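Local coordinates for protein coclaurine N-methyltransferase (Coptis japonica, PDB 6GKV) that transfers a methyl group from S-adenosyl-L-methionine to the nitrogen of coclaurine and related tetrahydroisoquinolines in alkaloid biosynthesis, at residues S126-G131 and D192-I197. Sequence-based numbering, arbitrary orientation.
With SAH (S-adenosyl-L-homocysteine), chain C.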
ATOM      1  N   SER A 126     -20.618  19.793  10.188  1.00 75.91           N
ATOM      2  CA  SER A 126     -21.002  20.179   8.834  1.00 78.79           C
ATOM      3  C   SER A 126     -20.548  19.102   7.855  1.00 73.07           C
ATOM      4  O   SER A 126     -19.350  18.851   7.730  1.00 71.79           O
ATOM      5  CB  SER A 126     -20.366  21.515   8.470  1.00 73.40           C
ATOM      6  OG  SER A 126     -18.964  21.434   8.700  1.00 68.45           O
ATOM      7  N   VAL A 127     -21.485  18.469   7.156  1.00 72.88           N
ATOM      8  CA  VAL A 127     -21.138  17.282   6.368  1.00 59.72           C
ATOM      9  C   VAL A 127     -21.371  17.470   4.873  1.00 54.93           C
ATOM     10  O   VAL A 127     -22.448  17.872   4.452  1.00 54.44           O
ATOM     11  CB  VAL A 127     -21.938  16.067   6.841  1.00 55.62           C
ATOM     12  CG1 VAL A 127     -21.499  14.786   6.092  1.00 56.49           C
ATOM     13  CG2 VAL A 127     -21.787  15.897   8.325  1.00 50.29           C
ATOM     14  N   LEU A 128     -20.345  17.167   4.081  1.00 53.75           N
ATOM     15  CA  LEU A 128     -20.412  17.243   2.621  1.00 45.50           C
ATOM     16  C   LEU A 128     -20.399  15.859   1.992  1.00 51.01           C
ATOM     17  O   LEU A 128     -19.494  15.054   2.232  1.00 45.76           O
ATOM     18  CB  LEU A 128     -19.246  18.058   2.087  1.00 48.75           C
ATOM     19  CG  LEU A 128     -19.105  18.221   0.581  1.00 58.61           C
ATOM     20  CD1 LEU A 128     -20.340  18.887   0.016  1.00 54.47           C
ATOM     21  CD2 LEU A 128     -17.861  19.051   0.271  1.00 62.29           C
ATOM     22  N   ASP A 129     -21.411  15.588   1.177  1.00 58.70           N
ATOM     23  CA  ASP A 129     -21.561  14.290   0.540  1.00 51.87           C
ATOM     24  C   ASP A 129     -21.299  14.418  -0.959  1.00 52.45           C
ATOM     25  O   ASP A 129     -22.194  14.785  -1.723  1.00 53.24           O
ATOM     26  CB  ASP A 129     -22.958  13.738   0.819  1.00 55.75           C
ATOM     27  CG  ASP A 129     -23.157  12.343   0.278  1.00 68.44           C
ATOM     28  OD1 ASP A 129     -22.155  11.658  -0.007  1.00 75.01           O
ATOM     29  OD2 ASP A 129     -24.324  11.918   0.165  1.00 72.36           O
ATOM     30  N   LEU A 130     -20.063  14.127  -1.369  1.00 49.05           N
ATOM     31  CA  LEU A 130     -19.651  14.293  -2.761  1.00 46.34           C
ATOM     32  C   LEU A 130     -20.072  13.111  -3.613  1.00 51.41           C
ATOM     33  O   LEU A 130     -19.617  11.983  -3.399  1.00 49.14           O
ATOM     34  CB  LEU A 130     -18.137  14.491  -2.868  1.00 48.14           C
ATOM     35  CG  LEU A 130     -17.621  15.845  -2.381  1.00 47.15           C
ATOM     36  CD1 LEU A 130     -16.112  15.946  -2.499  1.00 47.85           C
ATOM     37  CD2 LEU A 130     -18.285  16.948  -3.172  1.00 48.89           C
ATOM     38  N   GLY A 131     -20.944  13.382  -4.586  1.00 47.08           N
ATOM     39  CA  GLY A 131     -21.458  12.346  -5.452  1.00 42.21           C
ATOM     40  C   GLY A 131     -22.502  11.533  -4.715  1.00 45.81           C
ATOM     41  O   GLY A 131     -22.390  10.312  -4.585  1.00 48.11           O
ATOM     42  N   ASP A 192     -16.597  20.002   8.071  1.00 54.54           N
ATOM     43  CA  ASP A 192     -15.910  19.170   9.075  1.00 61.36           C
ATOM     44  C   ASP A 192     -15.708  17.750   8.586  1.00 58.23           C
ATOM     45  O   ASP A 192     -14.788  17.049   9.008  1.00 57.23           O
ATOM     46  CB  ASP A 192     -16.692  19.102  10.390  1.00 64.24           C
ATOM     47  CG  ASP A 192     -16.874  20.453  11.043  1.00 70.27           C
ATOM     48  OD1 ASP A 192     -15.957  21.307  10.946  1.00 71.29           O
ATOM     49  OD2 ASP A 192     -17.947  20.650  11.654  1.00 68.31           O
ATOM     50  N   ARG A 193     -16.609  17.301   7.726  1.00 60.07           N
ATOM     51  CA  ARG A 193     -16.503  15.950   7.227  1.00 55.93           C
ATOM     52  C   ARG A 193     -17.001  15.872   5.806  1.00 53.23           C
ATOM     53  O   ARG A 193     -18.102  16.316   5.477  1.00 51.72           O
ATOM     54  CB  ARG A 193     -17.236  14.983   8.149  1.00 58.64           C
ATOM     55  CG  ARG A 193     -16.268  14.326   9.150  1.00 67.12           C
ATOM     56  CD  ARG A 193     -16.868  14.179  10.521  1.00 73.88           C
ATOM     57  NE  ARG A 193     -15.924  13.652  11.508  1.00 76.86           N
ATOM     58  CZ  ARG A 193     -15.025  14.378  12.164  1.00 69.31           C
ATOM     59  NH1 ARG A 193     -14.911  15.679  11.937  1.00 64.71           N
ATOM     60  NH2 ARG A 193     -14.241  13.796  13.051  1.00 68.43           N
ATOM     61  N   ILE A 194     -16.120  15.350   4.960  1.00 49.86           N
ATOM     62  CA  ILE A 194     -16.416  15.135   3.567  1.00 53.28           C
ATOM     63  C   ILE A 194     -16.472  13.650   3.320  1.00 51.41           C
ATOM     64  O   ILE A 194     -15.522  12.924   3.596  1.00 48.60           O
ATOM     65  CB  ILE A 194     -15.377  15.771   2.660  1.00 51.02           C
ATOM     66  CG1 ILE A 194     -15.284  17.263   2.969  1.00 44.62           C
ATOM     67  CG2 ILE A 194     -15.744  15.520   1.180  1.00 47.04           C
ATOM     68  CD1 ILE A 194     -14.132  17.938   2.277  1.00 44.50           C
ATOM     69  N   LEU A 195     -17.604  13.211   2.803  1.00 51.71           N
ATOM     70  CA  LEU A 195     -17.834  11.809   2.544  1.00 52.34           C
ATOM     71  C   LEU A 195     -17.875  11.580   1.050  1.00 47.95           C
ATOM     72  O   LEU A 195     -18.600  12.262   0.340  1.00 52.22           O
ATOM     73  CB  LEU A 195     -19.139  11.370   3.189  1.00 55.79           C
ATOM     74  CG  LEU A 195     -19.199  11.673   4.683  1.00 54.10           C
ATOM     75  CD1 LEU A 195     -20.611  11.487   5.185  1.00 55.62           C
ATOM     76  CD2 LEU A 195     -18.262  10.745   5.409  1.00 46.26           C
ATOM     77  N   VAL A 196     -17.088  10.625   0.577  1.00 45.25           N
ATOM     78  CA  VAL A 196     -17.031  10.306  -0.838  1.00 39.27           C
ATOM     79  C   VAL A 196     -17.256   8.816  -1.067  1.00 45.62           C
ATOM     80  O   VAL A 196     -16.329   8.018  -0.906  1.00 52.19           O
ATOM     81  CB  VAL A 196     -15.678  10.707  -1.458  1.00 38.71           C
ATOM     82  CG1 VAL A 196     -15.723  10.515  -2.984  1.00 42.36           C
ATOM     83  CG2 VAL A 196     -15.350  12.160  -1.139  1.00 35.67           C
ATOM     84  N   ILE A 197     -18.470   8.438  -1.455  1.00 41.10           N
ATOM     85  CA  ILE A 197     -18.797   7.029  -1.629  1.00 39.53           C
ATOM     86  C   ILE A 197     -18.847   6.611  -3.102  1.00 40.47           C
ATOM     87  O   ILE A 197     -19.834   6.834  -3.793  1.00 45.61           O
ATOM     88  CB  ILE A 197     -20.139   6.674  -0.958  1.00 42.45           C
ATOM     89  CG1 ILE A 197     -20.158   7.235   0.456  1.00 43.25           C
ATOM     90  CG2 ILE A 197     -20.369   5.135  -0.944  1.00 29.84           C
ATOM     91  CD1 ILE A 197     -18.982   6.790   1.305  1.00 43.41           C
TER
HETATM   92  N   SAH C 501     -22.655   7.971  -3.636  1.00 52.43           N
HETATM   93  CA  SAH C 501     -23.940   7.445  -4.074  1.00 58.27           C
HETATM   94  CB  SAH C 501     -23.880   7.007  -5.530  1.00 61.14           C
HETATM   95  CG  SAH C 501     -22.544   6.441  -6.003  1.00 62.33           C
HETATM   96  SD  SAH C 501     -22.543   6.183  -7.799  1.00 71.02           S
HETATM   97  C   SAH C 501     -24.393   6.274  -3.215  1.00 56.36           C
HETATM   98  O   SAH C 501     -23.558   5.721  -2.498  1.00 58.08           O
HETATM   99  OXT SAH C 501     -25.568   5.868  -3.228  1.00 51.87           O
HETATM  100  C5' SAH C 501     -21.509   7.638  -8.128  1.00 53.42           C
HETATM  101  C4' SAH C 501     -22.182   8.981  -7.820  1.00 68.55           C
HETATM  102  O4' SAH C 501     -21.316  10.056  -8.153  1.00 70.32           O
HETATM  103  C3' SAH C 501     -23.463   9.195  -8.615  1.00 76.99           C
HETATM  104  O3' SAH C 501     -24.388   9.877  -7.805  1.00 82.08           O
HETATM  105  C2' SAH C 501     -23.084  10.128  -9.738  1.00 71.42           C
HETATM  106  O2' SAH C 501     -24.191  10.939 -10.047  1.00 71.09           O
HETATM  107  C1' SAH C 501     -21.930  10.909  -9.112  1.00 67.04           C
HETATM  108  N9  SAH C 501     -20.947  11.401 -10.104  1.00 62.24           N
HETATM  109  C8  SAH C 501     -20.283  10.690 -11.081  1.00 66.04           C
HETATM  110  N7  SAH C 501     -19.477  11.544 -11.762  1.00 65.32           N
HETATM  111  C5  SAH C 501     -19.616  12.792 -11.234  1.00 60.28           C
HETATM  112  C6  SAH C 501     -19.045  14.032 -11.543  1.00 69.53           C
HETATM  113  N6  SAH C 501     -18.163  14.159 -12.538  1.00 75.98           N
HETATM  114  N1  SAH C 501     -19.406  15.145 -10.805  1.00 67.44           N
HETATM  115  C2  SAH C 501     -20.327  15.030  -9.778  1.00 60.64           C
HETATM  116  N3  SAH C 501     -20.886  13.804  -9.477  1.00 50.05           N
HETATM  117  C4  SAH C 501     -20.537  12.708 -10.196  1.00 51.24           C
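With OG between its backbone N and carbonyl carbon (chi1 53°), Ser126 carries that hydroxyl to Asp192 N, while Asp192, its CG beside its own N (chi1 -61°), brings OD2 to Ser126 N. They sit at the N-terminal end of this contact between two neighbouring parallel strands of a Rossmann-like methyltransferase sheet. Asp192 N donates to Ser126 OG at 2.8 Å, while Ser126 N reaches Asp192 OD2 at 3.2 Å from above the carboxylate plane. An alanine in place of Asp192 would probably leave Ser126 N without this acceptor and remove one cross-link between the two residues. From there the backbone takes over: Ser126 O, Arg193 O, Leu128 O and Leu195 O accept in turn, the bond from Leu195 N to Leu128 O being nearly straight (2.7 Å, 177°). On one face Val127 CG1 meets Leu195 CD1 at 3.5 Å; on the other, the Leu130 side chain crosses that of Ile194, CD1 meeting CG2 at 3.7 Å, and Leu128 runs alongside Ile194. Strands 149-154 and 221-230 flank the pair. At the C-terminal ends, where such folds bind the cofactor, two carbonyls grip the amino group of S-adenosyl-L-homocysteine: its N lies unusually close to Gly131 O, a length best held doubtful, and donates to Ile197 O at 3.0 Å.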